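Long-range contacts in erythropoietin (Homo sapiens, PDB 1EER), which acts as a secreted hormone that binds and dimerises the erythropoietin receptor, activating JAK2 and so driving the proliferation and differentiation of red-cell precursors: residues Arg4-Ser9 and Thr107-Leu112; Glu31-Asn36 and Gln86-Leu91; Thr40-Lys45 and Phe142-Asn147; Thr44-Tyr49 and Arg150-Leu155; Gln59-Trp64 and Lys116-Asn121. The protein carries 5 engineered substitutions. All coordinates share one frame; numbering follows the deposited sequence.

Contact 1. Residues Arg4-Ser9 and Thr107-Leu112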
# COMPACT_ATOMS: atom_id res chain seq x y z
N ARG A 4 -3.02 6.13 -17.15
CA ARG A 4 -2.59 4.74 -17.05
C ARG A 4 -1.91 4.31 -15.75
O ARG A 4 -1.68 5.11 -14.84
CB ARG A 4 -1.70 4.38 -18.25
CG ARG A 4 -2.07 5.12 -19.53
CD ARG A 4 -2.78 4.23 -20.54
NE ARG A 4 -3.42 5.03 -21.58
CZ ARG A 4 -2.87 5.34 -22.75
NH1 ARG A 4 -1.64 4.92 -23.05
NH2 ARG A 4 -3.53 6.09 -23.63
N LEU A 5 -1.61 3.01 -15.70
CA LEU A 5 -0.99 2.29 -14.59
C LEU A 5 -0.69 2.95 -13.24
O LEU A 5 -1.06 2.39 -12.21
CB LEU A 5 0.27 1.59 -15.10
CG LEU A 5 -0.02 0.50 -16.14
CD1 LEU A 5 0.12 1.09 -17.53
CD2 LEU A 5 0.93 -0.65 -15.97
N ILE A 6 -0.03 4.10 -13.22
CA ILE A 6 0.26 4.71 -11.92
C ILE A 6 -0.96 5.40 -11.33
O ILE A 6 -1.01 5.67 -10.13
CB ILE A 6 1.44 5.71 -11.98
CG1 ILE A 6 2.15 5.74 -10.62
CG2 ILE A 6 0.96 7.09 -12.38
CD1 ILE A 6 3.39 6.61 -10.59
N CYS A 7 -1.95 5.67 -12.18
CA CYS A 7 -3.17 6.31 -11.74
C CYS A 7 -4.10 5.33 -11.05
O CYS A 7 -5.19 5.68 -10.61
CB CYS A 7 -3.87 6.97 -12.92
SG CYS A 7 -2.97 8.46 -13.44
N ASP A 8 -3.66 4.07 -10.98
CA ASP A 8 -4.43 3.04 -10.32
C ASP A 8 -3.83 2.94 -8.92
O ASP A 8 -2.74 2.41 -8.73
CB ASP A 8 -4.30 1.71 -11.06
CG ASP A 8 -5.09 0.59 -10.41
OD1 ASP A 8 -5.15 0.53 -9.16
OD2 ASP A 8 -5.66 -0.24 -11.15
N SER A 9 -4.55 3.49 -7.95
CA SER A 9 -4.10 3.50 -6.57
C SER A 9 -3.42 2.21 -6.12
O SER A 9 -2.32 2.24 -5.56
CB SER A 9 -5.29 3.81 -5.66
OG SER A 9 -5.38 5.19 -5.41
N THR A 107 9.78 4.58 -14.15
CA THR A 107 9.19 4.37 -15.46
C THR A 107 7.75 4.84 -15.41
O THR A 107 7.27 5.52 -16.32
CB THR A 107 9.24 2.87 -15.86
OG1 THR A 107 10.60 2.44 -15.98
CG2 THR A 107 8.53 2.66 -17.19
N LEU A 108 7.06 4.50 -14.33
CA LEU A 108 5.67 4.87 -14.12
C LEU A 108 5.45 6.39 -14.11
O LEU A 108 4.49 6.89 -14.72
CB LEU A 108 5.17 4.26 -12.80
CG LEU A 108 4.09 3.16 -12.86
CD1 LEU A 108 4.15 2.39 -14.18
CD2 LEU A 108 4.28 2.23 -11.67
N LEU A 109 6.33 7.11 -13.43
CA LEU A 109 6.24 8.57 -13.32
C LEU A 109 6.42 9.28 -14.65
O LEU A 109 5.70 10.23 -14.97
CB LEU A 109 7.30 9.09 -12.36
CG LEU A 109 6.80 9.88 -11.16
CD1 LEU A 109 5.48 9.29 -10.67
CD2 LEU A 109 7.85 9.82 -10.07
N ARG A 110 7.41 8.83 -15.41
CA ARG A 110 7.71 9.43 -16.70
C ARG A 110 6.49 9.37 -17.60
O ARG A 110 6.15 10.35 -18.25
CB ARG A 110 8.87 8.68 -17.36
CG ARG A 110 9.05 8.99 -18.83
CD ARG A 110 10.25 8.25 -19.39
NE ARG A 110 11.37 8.30 -18.46
CZ ARG A 110 12.19 7.29 -18.24
NH1 ARG A 110 12.01 6.14 -18.88
NH2 ARG A 110 13.19 7.42 -17.38
N ALA A 111 5.84 8.22 -17.63
CA ALA A 111 4.66 8.05 -18.46
C ALA A 111 3.62 9.06 -18.02
O ALA A 111 2.79 9.49 -18.81
CB ALA A 111 4.12 6.64 -18.31
N LEU A 112 3.68 9.43 -16.75
CA LEU A 112 2.77 10.40 -16.17
C LEU A 112 3.13 11.82 -16.63
O LEU A 112 2.36 12.76 -16.45
CB LEU A 112 2.81 10.32 -14.64
CG LEU A 112 1.53 10.43 -13.80
CD1 LEU A 112 1.87 11.17 -12.53
CD2 LEU A 112 0.41 11.14 -14.56

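Contact 2. Residues Glu31-Asn36 and Gln86-Leu91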
# COMPACT_ATOMS: atom_id res chain seq x y z
N GLU A 31 22.78 -1.57 16.15
CA GLU A 31 24.10 -1.13 15.71
C GLU A 31 24.54 -1.93 14.49
O GLU A 31 25.69 -1.85 14.07
CB GLU A 31 25.13 -1.33 16.83
CG GLU A 31 25.09 -0.28 17.94
CD GLU A 31 26.09 0.83 17.72
OE1 GLU A 31 25.73 1.84 17.07
OE2 GLU A 31 27.24 0.71 18.20
N HIS A 32 23.61 -2.68 13.92
CA HIS A 32 23.91 -3.53 12.77
C HIS A 32 23.46 -2.93 11.44
O HIS A 32 23.40 -3.63 10.44
CB HIS A 32 23.23 -4.89 12.94
CG HIS A 32 23.21 -5.39 14.36
ND1 HIS A 32 22.04 -5.50 15.09
CD2 HIS A 32 24.19 -5.86 15.16
CE1 HIS A 32 22.31 -6.00 16.28
NE2 HIS A 32 23.61 -6.23 16.35
N CYS A 33 23.17 -1.63 11.43
CA CYS A 33 22.69 -0.98 10.21
C CYS A 33 23.41 0.26 9.69
O CYS A 33 22.83 1.01 8.91
CB CYS A 33 21.21 -0.61 10.37
SG CYS A 33 20.03 -1.98 10.46
N SER A 34 24.65 0.50 10.10
CA SER A 34 25.35 1.68 9.60
C SER A 34 25.68 1.53 8.13
O SER A 34 25.97 0.44 7.66
CB SER A 34 26.65 1.90 10.37
OG SER A 34 27.37 3.00 9.81
N LEU A 35 25.63 2.65 7.41
CA LEU A 35 25.95 2.68 5.99
C LEU A 35 27.44 2.98 5.90
O LEU A 35 28.06 2.91 4.83
CB LEU A 35 25.15 3.79 5.28
CG LEU A 35 23.66 3.57 5.00
CD1 LEU A 35 23.04 4.88 4.55
CD2 LEU A 35 23.47 2.51 3.93
N ASN A 36 28.02 3.32 7.05
CA ASN A 36 29.44 3.64 7.15
C ASN A 36 29.86 4.77 6.22
O ASN A 36 30.92 4.72 5.60
CB ASN A 36 30.26 2.39 6.86
CG ASN A 36 30.26 1.41 8.01
OD1 ASN A 36 29.82 0.28 7.88
ND2 ASN A 36 30.75 1.86 9.16
N GLN A 86 28.98 -7.76 7.10
CA GLN A 86 28.29 -7.02 8.15
C GLN A 86 26.96 -7.67 8.53
O GLN A 86 26.44 -8.53 7.81
CB GLN A 86 28.07 -5.57 7.69
CG GLN A 86 29.36 -4.80 7.45
CD GLN A 86 30.17 -4.58 8.73
OE1 GLN A 86 30.07 -5.35 9.68
NE2 GLN A 86 30.97 -3.51 8.74
N PRO A 87 26.39 -7.26 9.68
CA PRO A 87 25.12 -7.81 10.18
C PRO A 87 23.84 -7.60 9.37
O PRO A 87 23.85 -7.51 8.14
CB PRO A 87 25.01 -7.20 11.59
CG PRO A 87 25.79 -5.93 11.50
CD PRO A 87 26.94 -6.23 10.58
N TRP A 88 22.74 -7.56 10.11
CA TRP A 88 21.39 -7.38 9.58
C TRP A 88 21.01 -8.17 8.34
O TRP A 88 21.13 -7.71 7.21
CB TRP A 88 21.09 -5.89 9.38
CG TRP A 88 19.80 -5.51 10.04
CD1 TRP A 88 18.81 -4.71 9.52
CD2 TRP A 88 19.33 -5.95 11.32
NE1 TRP A 88 17.75 -4.63 10.40
CE2 TRP A 88 18.04 -5.38 11.51
CE3 TRP A 88 19.86 -6.77 12.32
CZ2 TRP A 88 17.29 -5.61 12.66
CZ3 TRP A 88 19.12 -7.00 13.46
CH2 TRP A 88 17.84 -6.42 13.62
N GLU A 89 20.51 -9.38 8.59
CA GLU A 89 20.05 -10.30 7.56
C GLU A 89 18.80 -9.80 6.82
O GLU A 89 18.60 -10.13 5.65
CB GLU A 89 19.74 -11.65 8.20
CG GLU A 89 19.16 -12.69 7.25
CD GLU A 89 20.18 -13.75 6.85
OE1 GLU A 89 21.37 -13.40 6.68
OE2 GLU A 89 19.79 -14.93 6.70
N PRO A 90 17.94 -9.02 7.50
CA PRO A 90 16.72 -8.51 6.84
C PRO A 90 16.95 -7.50 5.74
O PRO A 90 16.20 -7.45 4.76
CB PRO A 90 15.91 -7.91 7.99
CG PRO A 90 16.59 -8.37 9.26
CD PRO A 90 18.01 -8.58 8.90
N LEU A 91 17.99 -6.69 5.89
CA LEU A 91 18.31 -5.64 4.92
C LEU A 91 18.28 -5.99 3.44
O LEU A 91 17.71 -5.26 2.64
CB LEU A 91 19.68 -5.04 5.24
CG LEU A 91 19.75 -4.05 6.40
CD1 LEU A 91 21.17 -3.54 6.56
CD2 LEU A 91 18.79 -2.90 6.16

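Contact 3. Residues Thr40-Lys45 and Phe142-Asn147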
# COMPACT_ATOMS: atom_id res chain seq x y z
N THR A 40 23.67 10.93 0.53
CA THR A 40 22.77 12.03 0.29
C THR A 40 21.38 11.50 -0.07
O THR A 40 21.25 10.56 -0.85
CB THR A 40 23.28 12.92 -0.85
OG1 THR A 40 24.61 13.37 -0.54
CG2 THR A 40 22.37 14.12 -1.05
N VAL A 41 20.34 12.10 0.49
CA VAL A 41 18.98 11.66 0.23
C VAL A 41 18.10 12.86 -0.07
O VAL A 41 18.49 13.99 0.20
CB VAL A 41 18.41 10.90 1.45
CG1 VAL A 41 19.10 9.54 1.57
CG2 VAL A 41 18.63 11.71 2.72
N PRO A 42 16.91 12.64 -0.63
CA PRO A 42 16.11 13.84 -0.89
C PRO A 42 15.40 14.32 0.37
O PRO A 42 15.44 13.66 1.41
CB PRO A 42 15.13 13.39 -1.98
CG PRO A 42 15.02 11.89 -1.81
CD PRO A 42 16.23 11.40 -1.05
N ASP A 43 14.77 15.48 0.29
CA ASP A 43 14.03 16.00 1.42
C ASP A 43 12.64 15.46 1.21
O ASP A 43 12.12 15.55 0.10
CB ASP A 43 14.00 17.53 1.40
CG ASP A 43 13.28 18.11 2.62
OD1 ASP A 43 12.57 17.36 3.31
OD2 ASP A 43 13.44 19.32 2.88
N THR A 44 12.02 14.90 2.24
CA THR A 44 10.68 14.36 2.08
C THR A 44 9.56 15.18 2.71
O THR A 44 8.38 14.86 2.54
CB THR A 44 10.59 12.91 2.62
OG1 THR A 44 10.61 12.93 4.05
CG2 THR A 44 11.76 12.09 2.10
N LYS A 45 9.91 16.25 3.42
CA LYS A 45 8.86 17.04 4.05
C LYS A 45 7.98 17.77 3.06
O LYS A 45 8.43 18.22 2.00
CB LYS A 45 9.47 18.03 5.05
CG LYS A 45 10.23 19.20 4.44
CD LYS A 45 10.91 20.07 5.51
CE LYS A 45 11.57 21.12 4.60
NZ LYS A 45 12.35 22.18 5.23
N PHE A 142 15.58 3.95 4.70
CA PHE A 142 14.27 3.37 4.47
C PHE A 142 13.12 4.24 4.96
O PHE A 142 12.05 4.23 4.35
CB PHE A 142 14.21 1.99 5.10
CG PHE A 142 14.83 0.92 4.25
CD1 PHE A 142 14.37 0.70 2.96
CD2 PHE A 142 15.90 0.17 4.72
CE1 PHE A 142 14.97 -0.27 2.14
CE2 PHE A 142 16.51 -0.80 3.91
CZ PHE A 142 16.05 -1.02 2.62
N ARG A 143 13.32 4.99 6.04
CA ARG A 143 12.28 5.87 6.54
C ARG A 143 12.04 6.96 5.50
O ARG A 143 10.91 7.36 5.23
CB ARG A 143 12.70 6.50 7.88
CG ARG A 143 11.73 7.56 8.40
CD ARG A 143 12.14 8.07 9.78
NE ARG A 143 13.39 8.83 9.77
CZ ARG A 143 14.49 8.45 10.41
NH1 ARG A 143 14.50 7.33 11.10
NH2 ARG A 143 15.59 9.21 10.36
N VAL A 144 13.13 7.43 4.89
CA VAL A 144 13.05 8.47 3.86
C VAL A 144 12.36 7.89 2.61
O VAL A 144 11.56 8.56 1.95
CB VAL A 144 14.49 8.98 3.48
CG1 VAL A 144 14.47 9.67 2.12
CG2 VAL A 144 15.02 9.92 4.54
N TYR A 145 12.69 6.63 2.30
CA TYR A 145 12.12 5.94 1.15
C TYR A 145 10.59 5.93 1.29
O TYR A 145 9.88 6.28 0.35
CB TYR A 145 12.66 4.50 1.10
CG TYR A 145 12.02 3.59 0.07
CD1 TYR A 145 11.90 3.98 -1.26
CD2 TYR A 145 11.59 2.31 0.43
CE1 TYR A 145 11.36 3.11 -2.22
CE2 TYR A 145 11.05 1.43 -0.53
CZ TYR A 145 10.94 1.84 -1.85
OH TYR A 145 10.40 1.00 -2.80
N SER A 146 10.11 5.54 2.47
CA SER A 146 8.66 5.49 2.75
C SER A 146 8.02 6.88 2.78
O SER A 146 6.98 7.10 2.15
CB SER A 146 8.41 4.77 4.09
OG SER A 146 7.03 4.76 4.42
N ASN A 147 8.63 7.82 3.50
CA ASN A 147 8.08 9.17 3.60
C ASN A 147 7.98 9.84 2.23
O ASN A 147 7.05 10.60 1.97
CB ASN A 147 8.92 10.03 4.55
CG ASN A 147 8.49 9.91 6.00
OD1 ASN A 147 7.41 9.41 6.30
ND2 ASN A 147 9.33 10.37 6.91
O HOH W 1 7.22 13.00 0.85
O HOH W 2 11.83 11.38 6.19

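Contact 4. Residues Thr44-Tyr49 and Arg150-Leu155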
# COMPACT_ATOMS: atom_id res chain seq x y z
N THR A 44 12.02 14.90 2.24
CA THR A 44 10.68 14.36 2.08
C THR A 44 9.56 15.18 2.71
O THR A 44 8.38 14.86 2.54
CB THR A 44 10.59 12.91 2.62
OG1 THR A 44 10.61 12.93 4.05
CG2 THR A 44 11.76 12.09 2.10
N LYS A 45 9.91 16.25 3.42
CA LYS A 45 8.86 17.04 4.05
C LYS A 45 7.98 17.77 3.06
O LYS A 45 8.43 18.22 2.00
CB LYS A 45 9.47 18.03 5.05
CG LYS A 45 10.23 19.20 4.44
CD LYS A 45 10.91 20.07 5.51
CE LYS A 45 11.57 21.12 4.60
NZ LYS A 45 12.35 22.18 5.23
N VAL A 46 6.71 17.87 3.39
CA VAL A 46 5.75 18.58 2.55
C VAL A 46 4.97 19.56 3.42
O VAL A 46 4.31 19.16 4.39
CB VAL A 46 4.75 17.60 1.86
CG1 VAL A 46 3.56 18.37 1.30
CG2 VAL A 46 5.45 16.84 0.74
N ASN A 47 5.07 20.84 3.11
CA ASN A 47 4.33 21.86 3.84
C ASN A 47 3.07 22.02 2.99
O ASN A 47 3.12 22.61 1.91
CB ASN A 47 5.13 23.16 3.90
CG ASN A 47 4.48 24.21 4.78
OD1 ASN A 47 3.68 25.02 4.31
ND2 ASN A 47 4.83 24.21 6.06
N PHE A 48 1.97 21.45 3.46
CA PHE A 48 0.71 21.48 2.73
C PHE A 48 0.24 22.88 2.37
O PHE A 48 -0.40 23.08 1.34
CB PHE A 48 -0.38 20.74 3.50
CG PHE A 48 -0.40 19.27 3.23
CD1 PHE A 48 -0.87 18.78 2.02
CD2 PHE A 48 0.11 18.37 4.17
CE1 PHE A 48 -0.84 17.41 1.74
CE2 PHE A 48 0.14 17.00 3.90
CZ PHE A 48 -0.33 16.52 2.68
N TYR A 49 0.57 23.85 3.23
CA TYR A 49 0.19 25.23 2.96
C TYR A 49 0.96 25.73 1.72
O TYR A 49 0.37 26.28 0.79
CB TYR A 49 0.50 26.13 4.16
CG TYR A 49 0.20 27.59 3.88
CD1 TYR A 49 -1.11 28.03 3.77
CD2 TYR A 49 1.23 28.50 3.63
CE1 TYR A 49 -1.41 29.35 3.42
CE2 TYR A 49 0.94 29.82 3.27
CZ TYR A 49 -0.38 30.24 3.16
OH TYR A 49 -0.70 31.53 2.78
N ARG A 150 5.12 7.81 0.04
CA ARG A 150 3.81 8.01 0.62
C ARG A 150 3.49 9.48 0.75
O ARG A 150 2.33 9.84 0.98
CB ARG A 150 3.74 7.31 1.99
CG ARG A 150 4.15 8.17 3.16
CD ARG A 150 4.27 7.35 4.42
NE ARG A 150 4.79 8.14 5.53
CZ ARG A 150 4.21 8.23 6.73
NH1 ARG A 150 3.09 7.56 6.98
NH2 ARG A 150 4.76 8.98 7.67
N GLY A 151 4.50 10.32 0.57
CA GLY A 151 4.32 11.75 0.69
C GLY A 151 4.13 12.52 -0.60
O GLY A 151 3.11 12.39 -1.27
N LYS A 152 5.12 13.33 -0.97
CA LYS A 152 5.02 14.14 -2.17
C LYS A 152 4.82 13.31 -3.44
O LYS A 152 4.19 13.77 -4.38
CB LYS A 152 6.23 15.06 -2.30
CG LYS A 152 7.53 14.37 -2.59
CD LYS A 152 8.65 15.38 -2.73
CE LYS A 152 9.16 15.81 -1.36
NZ LYS A 152 9.58 17.24 -1.34
N LEU A 153 5.36 12.10 -3.47
CA LEU A 153 5.17 11.26 -4.65
C LEU A 153 3.67 10.97 -4.79
O LEU A 153 3.06 11.23 -5.83
CB LEU A 153 5.94 9.95 -4.54
CG LEU A 153 6.01 9.20 -5.88
CD1 LEU A 153 7.34 8.50 -6.00
CD2 LEU A 153 4.87 8.21 -5.98
N LYS A 154 3.09 10.45 -3.72
CA LYS A 154 1.66 10.15 -3.72
C LYS A 154 0.87 11.41 -4.02
O LYS A 154 -0.04 11.39 -4.85
CB LYS A 154 1.23 9.56 -2.37
CG LYS A 154 -0.25 9.21 -2.29
CD LYS A 154 -0.74 8.43 -3.52
CE LYS A 154 -1.86 7.45 -3.16
NZ LYS A 154 -2.79 7.17 -4.30
N LEU A 155 1.24 12.51 -3.36
CA LEU A 155 0.55 13.79 -3.56
C LEU A 155 0.61 14.24 -5.01
O LEU A 155 -0.41 14.62 -5.59
CB LEU A 155 1.16 14.87 -2.66
CG LEU A 155 0.79 14.81 -1.17
CD1 LEU A 155 1.49 15.94 -0.43
CD2 LEU A 155 -0.72 14.89 -0.99
O HOH W 1 7.22 13.00 0.85
O HOH W 3 7.43 19.49 -0.46

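Contact 5. Residues Gln59-Trp64 and Lys116-Asn121. Engineered in segment 116-121: Asn-121 (natural residue Pro).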
# COMPACT_ATOMS: atom_id res chain seq x y z
N GLN A 59 5.59 20.61 -8.59
CA GLN A 59 5.40 19.36 -7.86
C GLN A 59 6.19 18.30 -8.66
O GLN A 59 6.91 17.49 -8.10
CB GLN A 59 3.92 19.00 -7.80
CG GLN A 59 3.02 20.06 -7.16
CD GLN A 59 1.57 19.60 -7.06
OE1 GLN A 59 1.22 18.50 -7.48
NE2 GLN A 59 0.72 20.46 -6.51
N ALA A 60 6.04 18.35 -9.98
CA ALA A 60 6.73 17.44 -10.89
C ALA A 60 8.24 17.52 -10.66
O ALA A 60 8.91 16.50 -10.48
CB ALA A 60 6.39 17.79 -12.33
N VAL A 61 8.78 18.74 -10.67
CA VAL A 61 10.21 18.95 -10.46
C VAL A 61 10.68 18.27 -9.18
O VAL A 61 11.61 17.46 -9.20
CB VAL A 61 10.54 20.47 -10.35
CG1 VAL A 61 12.03 20.66 -10.08
CG2 VAL A 61 10.13 21.18 -11.63
N GLU A 62 10.03 18.60 -8.07
CA GLU A 62 10.39 18.02 -6.79
C GLU A 62 10.39 16.49 -6.78
O GLU A 62 11.38 15.88 -6.38
CB GLU A 62 9.43 18.52 -5.70
CG GLU A 62 9.89 19.77 -5.00
CD GLU A 62 8.96 20.17 -3.87
OE1 GLU A 62 8.63 19.30 -3.04
OE2 GLU A 62 8.57 21.35 -3.82
N VAL A 63 9.29 15.88 -7.20
CA VAL A 63 9.17 14.42 -7.19
C VAL A 63 10.14 13.68 -8.13
O VAL A 63 10.81 12.73 -7.71
CB VAL A 63 7.71 14.00 -7.51
CG1 VAL A 63 7.60 12.47 -7.65
CG2 VAL A 63 6.78 14.49 -6.41
N TRP A 64 10.20 14.12 -9.37
CA TRP A 64 11.08 13.49 -10.34
C TRP A 64 12.54 13.55 -9.92
O TRP A 64 13.24 12.53 -9.91
CB TRP A 64 10.90 14.13 -11.71
CG TRP A 64 11.74 13.48 -12.74
CD1 TRP A 64 12.89 13.98 -13.29
CD2 TRP A 64 11.56 12.18 -13.29
NE1 TRP A 64 13.44 13.05 -14.14
CE2 TRP A 64 12.64 11.94 -14.16
CE3 TRP A 64 10.59 11.19 -13.12
CZ2 TRP A 64 12.78 10.74 -14.87
CZ3 TRP A 64 10.72 10.00 -13.83
CH2 TRP A 64 11.81 9.79 -14.69
N LYS A 116 9.19 15.01 -18.17
CA LYS A 116 9.06 16.09 -19.14
C LYS A 116 8.80 17.43 -18.45
O LYS A 116 9.48 18.42 -18.71
CB LYS A 116 7.91 15.79 -20.10
CG LYS A 116 7.96 16.59 -21.39
CD LYS A 116 6.79 17.55 -21.48
CE LYS A 116 7.27 18.96 -21.80
NZ LYS A 116 6.12 19.93 -21.84
N GLU A 117 7.81 17.44 -17.56
CA GLU A 117 7.43 18.65 -16.82
C GLU A 117 8.57 19.12 -15.93
O GLU A 117 8.87 20.32 -15.87
CB GLU A 117 6.19 18.37 -15.97
CG GLU A 117 5.04 19.37 -16.17
CD GLU A 117 3.92 19.22 -15.14
OE1 GLU A 117 3.86 18.19 -14.42
OE2 GLU A 117 3.09 20.14 -15.04
N ALA A 118 9.21 18.19 -15.24
CA ALA A 118 10.32 18.52 -14.36
C ALA A 118 11.49 19.19 -15.09
O ALA A 118 12.10 20.11 -14.56
CB ALA A 118 10.79 17.28 -13.62
N ILE A 119 11.81 18.72 -16.29
CA ILE A 119 12.93 19.29 -17.05
C ILE A 119 12.66 20.70 -17.58
O ILE A 119 13.56 21.53 -17.64
CB ILE A 119 13.34 18.39 -18.26
CG1 ILE A 119 14.05 17.12 -17.78
CG2 ILE A 119 14.30 19.15 -19.17
CD1 ILE A 119 14.72 16.32 -18.90
N SER A 120 11.42 20.96 -17.98
CA SER A 120 11.04 22.27 -18.50
C SER A 120 10.84 23.29 -17.39
O SER A 120 11.34 24.41 -17.46
CB SER A 120 9.77 22.14 -19.33
OG SER A 120 10.00 21.33 -20.48
N ASN A 121 10.10 22.90 -16.35
CA ASN A 121 9.83 23.78 -15.22
C ASN A 121 11.15 24.08 -14.51
O ASN A 121 11.21 24.98 -13.66
CB ASN A 121 8.86 23.10 -14.24
CG ASN A 121 7.57 23.87 -14.05
OD1 ASN A 121 6.96 24.35 -15.01
ND2 ASN A 121 7.13 23.99 -12.81

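Contact 1. Residues Arg4-Ser9 and Thr107-Leu112
Leu-5 opens the contact with its CB, 4.1 Å from CD1 of Leu-108. Ile-6, in a short 3-10 turn, carries most of the packing. Its CG1 stands anti to the backbone N (chi1 -151°), and an extended chi2 (176°) carries CD1 out to lie 3.7 Å from CB of Leu-108. The same methyl presses on CD1 of Leu-109 at 3.4 Å, closer than methyl carbons usually sit. The other branch of Ile-6, CG2, meets CG of Leu-112 at 3.7 Å, the two side chains crossing at about a right angle. A beta-branched residue suits this place because its two arms serve different leucines. The disulfide from Cys-7 to Cys-161 ties the segment to helix 138-161. An aromatic side chain of another protein chain packs on Leu-5 and Leu-108. Within this four-helix cytokine bundle the contact lays the loop before helix 9-25 on the C-terminal part of helix 91-111 and the residue after it; Ile-6 and Leu-112 also touch helix 138-161, and Leu-109 packs on helix 56-82.

Contact 2. Residues Glu31-Asn36 and Gln86-Leu91
The small disulfide loop Cys-29 to Cys-33 meets the connection between helices 56-82 and 91-111 at one end of this four-helix cytokine, with Cys-33 lying over the indole of Trp-88. Its SG sits 3.5 Å from the centroid of the five-membered ring and 28° off the ring normal, a sulfur-aromatic contact in which a polarisable disulfide sulfur meets an electron-rich face. Next to it, the imidazole of His-32 runs nearly parallel to the six-membered ring of Trp-88, with planes 18° apart, but the centroids are 5.4 Å apart and the rings barely overlap. ND1 of His-32 is 3.7 Å from CZ3 of Trp-88 and takes part in a hydrogen bond with the carbonyl of Cys-29, which would steady the imidazole. The backbone O of His-32 lies 3.4 Å from CB of Trp-88, and CB of Pro-87 lies by the imidazole, 3.8 Å from CG of His-32. Further in, Leu-91, starting helix 91-111, turns to Phe-138 and Phe-142 of helix 138-161, while strand 34-41 leads on to pair with strand 133-137.

Contact 3. Residues Thr40-Lys45 and Phe142-Asn147
Thr-44 lays its methyl CG2 against Val-144, 3.6 Å from CG1 of the valine and close to the valine's backbone O as well. CG2 is anti to the carbonyl carbon of Thr-44, and OG1 takes the crowded position between backbone N and carbonyl carbon (chi1 73°), where it lies 3.4 Å from CB of Asn-147. A threonine fits because one branch is apolar and the other polar. Val-144 also offers CG1 to CD of Pro-42 at 4.0 Å and, more loosely, to CB of Val-41, so one methyl serves three residues of the crossing chain. This is the long overhand connection of a four-helix cytokine, leaving strand 34-41 and running across helix 138-161; Val-41 and Pro-42 also pack on helix 56-82. An Asx turn, in which OD1 of Asp-43 accepts from N of Lys-45, shapes the connection locally. No direct hydrogen bond joins the two segments. One water instead donates to both Thr-44 O and Asn-147 O, and a second donates to Thr-44 OG1 and accepts from Asn-147 ND2, at 2.8 Å from that nitrogen. OG1 is also hydrogen-bonded to the backbone of another protein chain, and ND2 of Asn-147 to a polar side chain of another protein chain. OD1 of Asn-147 is held by NE of Arg-150.

Contact 4. Residues Thr44-Tyr49 and Arg150-Leu155
Val-46 and Leu-155 meet tip to tip in the apolar half of this contact, CG1 of the valine 3.6 Å from CD1 of the leucine. The same CD1 lies 3.5 Å from CE1 of Phe-48, and CD2 touches that carbon as well, so both leucine methyls lie by the phenyl ring. Within the crossing chain CG1 of Val-46 stands over the centre of one face of the Phe-48 ring. The other methyl, CG2 of Val-46, rests 3.6 Å from CB of Lys-152, whose aliphatic stem thereby extends the apolar surface.

The polar half depends on water. The molecule that links Thr-44 O to Asn-147 O also accepts from Lys-152 N, beside a wider pi-type turn of the helix at 150-153. Another donates to Lys-45 O and accepts from NZ of Lys-152 at 3.2 Å. In the lysine chain chi3 (81°) turns CE toward CA of Thr-44, 4.0 Å away, and a further bend at chi4 sets NZ. That charged end has a stronger partner in the salt bridge to Glu-62. A lysine therefore suits the site: its aliphatic stem packs on Val-46 while its ammonium meets Glu-62. Another protein chain makes backbone hydrogen bonds with Val-46.

Around the contact, Trp-51 of helix 48-51 touches Val-46, Lys-152 and Leu-155, and Lys-152 also packs on helix 56-82, so the short helix 48-51 and helix 56-82 both border this part of helix 138-161.

Contact 5. Residues Gln59-Trp64 and Lys116-Asn121
Ala-118 brings its CB to within 3.6 Å of CA of Val-61, and its small side chain is consistent with the close approach of helices 56-82 and 114-120. The segment axes approach to 7.6 Å and their directions differ by 105°, with the nearest CA atoms, those of Val-61 and Ala-118, 3.9 Å apart. Alanine suits such a crossing, having a single methyl to place between the backbones. The same methyl also reaches CB of Trp-64 at 3.7 Å and, with CG anti to the backbone N (chi1 -178°), lies 4.0 Å from CG of Trp-64. Trp-64 packs on helix 91-111 as well. At one margin CG2 of Val-61 touches CB of Asn-121, an engineered residue in place of proline, at 3.5 Å. CB of Glu-117 meets CB of Ala-60 at 3.7 Å.

A few contacts bring polar atoms to apolar carbon. OE1 of Glu-117 lies 3.3 Å from CB of Ala-60, and the backbone O of Ala-60 faces CB of Ala-118. No hydrogen bond or salt bridge crosses the interface, and its cohesion probably rests on close van der Waals fit and the burial of small apolar groups.

Contacts 3 and 4 are the buried ones, and both set the end of strand 34-41 and the chain that follows against helix 138-161; they share Thr-44, Lys-45 and a bridging water, and both combine apolar packing with water bridges. Contacts 1, 2 and 5 are only partly buried. Another protein chain reaches contacts 1, 3 and 4, but neither 2 nor 5. Contacts 1 and 2, about 33 Å between centres, each involve a disulfide cysteine. Contact 1 is aliphatic, contact 2 aromatic with a disulfide sulfur over the indole, contact 5 a close helix crossing at an alanine. Leu-109 of contact 1 packs on Val-63 and Trp-64 of contact 5, and the Lys-152 to Glu-62 salt bridge ties contact 4 to contact 5.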